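Local coordinates for hypothetical protein (Pyrococcus furiosus, PDB 2FZF) that is of unknown function but belongs to the rubrerythrin family of the ferritin clan, whose members typically build a four-helix bundle that carries a di-iron site, at residues E37-L51 with L93-I106. Numbering follows the deposited sequence.
Sequences EFYKSLAEKIKIEAL and LQPVARELEKVQDI
In this rubrerythrin-family helical bundle, the extended crossover that leads into helix 103-129 runs along the C-terminal end of helix 21-44, and Phe-38 is one of the places where the two mesh. Leu-93 lies across one face of its ring, with CD2 4.0 Å from the centroid and 7° off the normal, while Gln-94 O sits at the ring edge, in plane, 3.2 Å from CD2 of Phe-38. With CG anti to the backbone N (chi1 163°), the ring also brings CE2 within 3.7 Å of Val-96 CG2. An alanine here would remove the surface on which Leu-93 lies and is likely to leave a gap beside Val-96. One turn further, Ser-41 turns its hydroxyl back to its own helix, OG donating to Glu-37 O (2.9 Å) almost in line with the carbonyl. Where the helix ends, Lys-45 reaches across to the crossover, where NZ donates to Ala-97 O at 2.8 Å from above the carbonyl plane. Beyond it, Ile-106 CG2 meets Leu-51 CD2 (3.8 Å) and Ile-46 CD1. Among the neighbouring helices, Phe-38 packs on Leu-109 and Ala-113 of helix 103-129, Leu-42 on Ile-55 of helix 51-61, and Leu-51 on Leu-161 of helix 134-164.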
# COMPACT_ATOMS: atom_id res chain seq x y z
N GLU A 37 -8.15 -16.36 2.69
CA GLU A 37 -9.04 -16.86 3.73
C GLU A 37 -8.60 -16.42 5.11
O GLU A 37 -9.37 -16.49 6.07
CB GLU A 37 -9.15 -18.38 3.63
CG GLU A 37 -7.89 -19.12 3.94
CD GLU A 37 -8.06 -20.63 3.87
OE1 GLU A 37 -7.30 -21.34 4.57
OE2 GLU A 37 -8.95 -21.11 3.11
N PHE A 38 -7.37 -15.93 5.19
CA PHE A 38 -6.83 -15.44 6.45
C PHE A 38 -7.41 -14.07 6.72
O PHE A 38 -7.87 -13.78 7.83
CB PHE A 38 -5.30 -15.37 6.40
CG PHE A 38 -4.71 -14.52 7.48
CD1 PHE A 38 -4.23 -13.24 7.19
CD2 PHE A 38 -4.72 -14.94 8.79
CE1 PHE A 38 -3.78 -12.40 8.20
CE2 PHE A 38 -4.28 -14.11 9.80
CZ PHE A 38 -3.81 -12.83 9.50
N TYR A 39 -7.38 -13.21 5.71
CA TYR A 39 -7.92 -11.87 5.87
C TYR A 39 -9.44 -11.91 6.03
O TYR A 39 -10.01 -11.14 6.81
CB TYR A 39 -7.52 -11.02 4.68
CG TYR A 39 -6.04 -10.70 4.66
CD1 TYR A 39 -5.27 -10.92 3.51
CD2 TYR A 39 -5.43 -10.10 5.76
CE1 TYR A 39 -3.93 -10.55 3.47
CE2 TYR A 39 -4.10 -9.73 5.74
CZ TYR A 39 -3.35 -9.95 4.59
OH TYR A 39 -2.04 -9.53 4.57
N LYS A 40 -10.08 -12.82 5.31
CA LYS A 40 -11.53 -12.95 5.40
C LYS A 40 -11.97 -13.19 6.84
O LYS A 40 -13.01 -12.69 7.25
CB LYS A 40 -12.02 -14.11 4.53
CG LYS A 40 -12.60 -13.66 3.20
CD LYS A 40 -13.86 -12.83 3.40
CE LYS A 40 -14.96 -13.62 4.12
NZ LYS A 40 -16.22 -12.82 4.31
N SER A 41 -11.18 -13.95 7.59
CA SER A 41 -11.51 -14.26 8.97
C SER A 41 -11.08 -13.16 9.90
O SER A 41 -11.68 -12.95 10.96
CB SER A 41 -10.82 -15.54 9.41
OG SER A 41 -11.02 -16.55 8.45
N LEU A 42 -10.00 -12.49 9.53
CA LEU A 42 -9.48 -11.40 10.33
C LEU A 42 -10.54 -10.32 10.34
O LEU A 42 -11.01 -9.92 11.40
CB LEU A 42 -8.19 -10.86 9.70
CG LEU A 42 -6.91 -10.59 10.51
CD1 LEU A 42 -6.15 -9.47 9.82
CD2 LEU A 42 -7.21 -10.21 11.96
N ALA A 43 -10.94 -9.85 9.16
CA ALA A 43 -11.94 -8.79 9.10
C ALA A 43 -13.18 -9.21 9.85
O ALA A 43 -13.71 -8.46 10.66
CB ALA A 43 -12.28 -8.47 7.65
N GLU A 44 -13.62 -10.43 9.57
CA GLU A 44 -14.80 -11.04 10.18
C GLU A 44 -14.82 -10.81 11.68
O GLU A 44 -15.87 -10.57 12.29
CB GLU A 44 -14.80 -12.54 9.91
CG GLU A 44 -16.06 -13.08 9.26
CD GLU A 44 -15.99 -13.09 7.74
OE1 GLU A 44 -15.76 -12.02 7.13
OE2 GLU A 44 -16.17 -14.19 7.15
N LYS A 45 -13.65 -10.89 12.28
CA LYS A 45 -13.50 -10.72 13.71
C LYS A 45 -12.68 -9.47 13.95
O LYS A 45 -11.46 -9.51 13.85
CB LYS A 45 -12.79 -11.95 14.27
CG LYS A 45 -13.41 -13.28 13.82
CD LYS A 45 -12.57 -14.46 14.26
CE LYS A 45 -13.19 -15.80 13.87
NZ LYS A 45 -14.47 -16.10 14.59
N ILE A 46 -13.33 -8.35 14.25
CA ILE A 46 -12.58 -7.12 14.49
C ILE A 46 -13.37 -6.14 15.34
O ILE A 46 -12.85 -5.60 16.32
CB ILE A 46 -12.16 -6.44 13.16
CG1 ILE A 46 -10.94 -7.16 12.55
CG2 ILE A 46 -11.79 -4.99 13.40
CD1 ILE A 46 -9.67 -7.06 13.36
N LYS A 47 -14.62 -5.90 14.98
CA LYS A 47 -15.45 -4.98 15.75
C LYS A 47 -14.84 -3.59 15.76
O LYS A 47 -15.12 -2.79 16.66
CB LYS A 47 -15.62 -5.49 17.19
CG LYS A 47 -16.62 -6.63 17.36
CD LYS A 47 -16.10 -7.94 16.76
CE LYS A 47 -17.03 -8.54 15.69
NZ LYS A 47 -17.21 -7.74 14.42
N ILE A 48 -14.01 -3.29 14.77
CA ILE A 48 -13.38 -1.99 14.67
C ILE A 48 -13.68 -1.38 13.31
O ILE A 48 -12.92 -1.54 12.36
CB ILE A 48 -11.86 -2.09 14.85
CG1 ILE A 48 -11.56 -2.75 16.20
CG2 ILE A 48 -11.23 -0.71 14.76
CD1 ILE A 48 -10.09 -2.77 16.58
N GLU A 49 -14.82 -0.70 13.23
CA GLU A 49 -15.28 -0.05 12.01
C GLU A 49 -14.22 0.88 11.43
O GLU A 49 -14.41 2.10 11.38
CB GLU A 49 -16.57 0.72 12.30
CG GLU A 49 -16.49 1.60 13.57
CD GLU A 49 -17.80 2.29 13.92
OE1 GLU A 49 -18.82 1.60 14.13
OE2 GLU A 49 -17.79 3.54 13.99
N ALA A 50 -13.11 0.31 10.98
CA ALA A 50 -12.03 1.09 10.40
C ALA A 50 -10.94 0.15 9.91
O ALA A 50 -10.54 0.17 8.75
CB ALA A 50 -11.46 2.05 11.43
N LEU A 51 -10.48 -0.69 10.83
CA LEU A 51 -9.45 -1.65 10.52
C LEU A 51 -10.06 -2.79 9.71
O LEU A 51 -9.45 -3.28 8.77
CB LEU A 51 -8.85 -2.16 11.82
CG LEU A 51 -7.66 -3.09 11.68
CD1 LEU A 51 -6.54 -2.44 10.87
CD2 LEU A 51 -7.21 -3.43 13.09
N LEU A 93 -0.08 -18.36 6.97
CA LEU A 93 -1.23 -17.80 7.67
C LEU A 93 -2.41 -18.77 7.72
O LEU A 93 -2.90 -19.22 6.68
CB LEU A 93 -1.66 -16.49 7.00
CG LEU A 93 -0.65 -15.34 6.99
CD1 LEU A 93 -1.16 -14.21 6.11
CD2 LEU A 93 -0.43 -14.86 8.41
N GLN A 94 -2.87 -19.07 8.93
CA GLN A 94 -4.02 -19.96 9.10
C GLN A 94 -5.25 -19.09 9.30
O GLN A 94 -5.14 -17.97 9.81
CB GLN A 94 -3.80 -20.88 10.31
CG GLN A 94 -3.48 -22.34 9.97
CD GLN A 94 -2.33 -22.49 8.97
OE1 GLN A 94 -1.25 -21.93 9.16
NE2 GLN A 94 -2.57 -23.27 7.92
N PRO A 95 -6.44 -19.57 8.89
CA PRO A 95 -7.67 -18.78 9.06
C PRO A 95 -7.99 -18.53 10.54
O PRO A 95 -7.88 -19.43 11.37
CB PRO A 95 -8.72 -19.62 8.33
CG PRO A 95 -8.17 -21.01 8.40
CD PRO A 95 -6.71 -20.84 8.19
N VAL A 96 -8.38 -17.30 10.86
CA VAL A 96 -8.70 -16.95 12.24
C VAL A 96 -10.12 -17.35 12.59
O VAL A 96 -11.08 -16.79 12.06
CB VAL A 96 -8.55 -15.43 12.49
CG1 VAL A 96 -8.40 -15.16 13.98
CG2 VAL A 96 -7.37 -14.89 11.70
N ALA A 97 -10.25 -18.32 13.49
CA ALA A 97 -11.57 -18.80 13.90
C ALA A 97 -11.96 -18.39 15.33
O ALA A 97 -13.14 -18.31 15.64
CB ALA A 97 -11.63 -20.32 13.74
N ARG A 98 -10.96 -18.14 16.18
CA ARG A 98 -11.19 -17.74 17.57
C ARG A 98 -11.67 -16.29 17.72
O ARG A 98 -11.66 -15.52 16.76
CB ARG A 98 -9.90 -17.92 18.39
CG ARG A 98 -8.66 -17.21 17.84
CD ARG A 98 -7.46 -17.45 18.77
NE ARG A 98 -6.15 -17.40 18.09
CZ ARG A 98 -5.35 -16.34 18.02
NH1 ARG A 98 -4.20 -16.43 17.38
NH2 ARG A 98 -5.70 -15.19 18.59
N GLU A 99 -12.09 -15.93 18.92
CA GLU A 99 -12.56 -14.57 19.16
C GLU A 99 -11.43 -13.72 19.74
O GLU A 99 -10.71 -14.15 20.64
CB GLU A 99 -13.76 -14.60 20.11
CG GLU A 99 -14.87 -15.56 19.66
CD GLU A 99 -16.11 -15.53 20.56
OE1 GLU A 99 -15.96 -15.66 21.80
OE2 GLU A 99 -17.24 -15.39 20.02
N LEU A 100 -11.27 -12.52 19.18
CA LEU A 100 -10.24 -11.59 19.62
C LEU A 100 -10.72 -10.89 20.88
O LEU A 100 -11.68 -10.13 20.84
CB LEU A 100 -9.96 -10.58 18.51
CG LEU A 100 -9.56 -11.30 17.21
CD1 LEU A 100 -9.70 -10.36 16.04
CD2 LEU A 100 -8.13 -11.83 17.33
N GLU A 101 -10.04 -11.16 21.99
CA GLU A 101 -10.41 -10.61 23.28
C GLU A 101 -9.71 -9.31 23.65
O GLU A 101 -10.27 -8.43 24.30
CB GLU A 101 -10.12 -11.64 24.37
CG GLU A 101 -10.78 -13.01 24.17
CD GLU A 101 -9.83 -14.15 24.52
OE1 GLU A 101 -10.28 -15.31 24.59
OE2 GLU A 101 -8.62 -13.87 24.71
N LYS A 102 -8.46 -9.20 23.23
CA LYS A 102 -7.68 -8.01 23.55
C LYS A 102 -7.03 -7.45 22.31
O LYS A 102 -6.94 -8.12 21.28
CB LYS A 102 -6.62 -8.37 24.58
CG LYS A 102 -6.14 -9.79 24.43
CD LYS A 102 -5.23 -10.17 25.55
CE LYS A 102 -5.07 -11.66 25.57
NZ LYS A 102 -6.39 -12.25 25.89
N VAL A 103 -6.57 -6.21 22.42
CA VAL A 103 -5.90 -5.53 21.33
C VAL A 103 -4.59 -6.25 20.98
O VAL A 103 -4.17 -6.23 19.82
CB VAL A 103 -5.55 -4.08 21.70
CG1 VAL A 103 -4.96 -3.35 20.49
CG2 VAL A 103 -6.79 -3.36 22.21
N GLN A 104 -3.95 -6.88 21.96
CA GLN A 104 -2.69 -7.58 21.70
C GLN A 104 -2.88 -8.65 20.61
O GLN A 104 -2.03 -8.81 19.73
CB GLN A 104 -2.14 -8.20 22.99
CG GLN A 104 -0.74 -8.82 22.86
CD GLN A 104 0.26 -7.91 22.15
OE1 GLN A 104 0.39 -6.73 22.49
NE2 GLN A 104 0.98 -8.46 21.18
N ASP A 105 -4.01 -9.36 20.69
CA ASP A 105 -4.36 -10.40 19.73
C ASP A 105 -4.48 -9.82 18.33
O ASP A 105 -4.09 -10.46 17.35
CB ASP A 105 -5.68 -11.06 20.15
CG ASP A 105 -5.57 -11.83 21.46
OD1 ASP A 105 -6.62 -12.06 22.10
OD2 ASP A 105 -4.44 -12.20 21.84
N ILE A 106 -5.05 -8.62 18.22
CA ILE A 106 -5.18 -7.96 16.92
C ILE A 106 -3.77 -7.57 16.50
O ILE A 106 -3.43 -7.65 15.32
CB ILE A 106 -6.04 -6.63 16.98
CG1 ILE A 106 -7.29 -6.81 17.84
CG2 ILE A 106 -6.46 -6.22 15.57
CD1 ILE A 106 -8.20 -7.87 17.34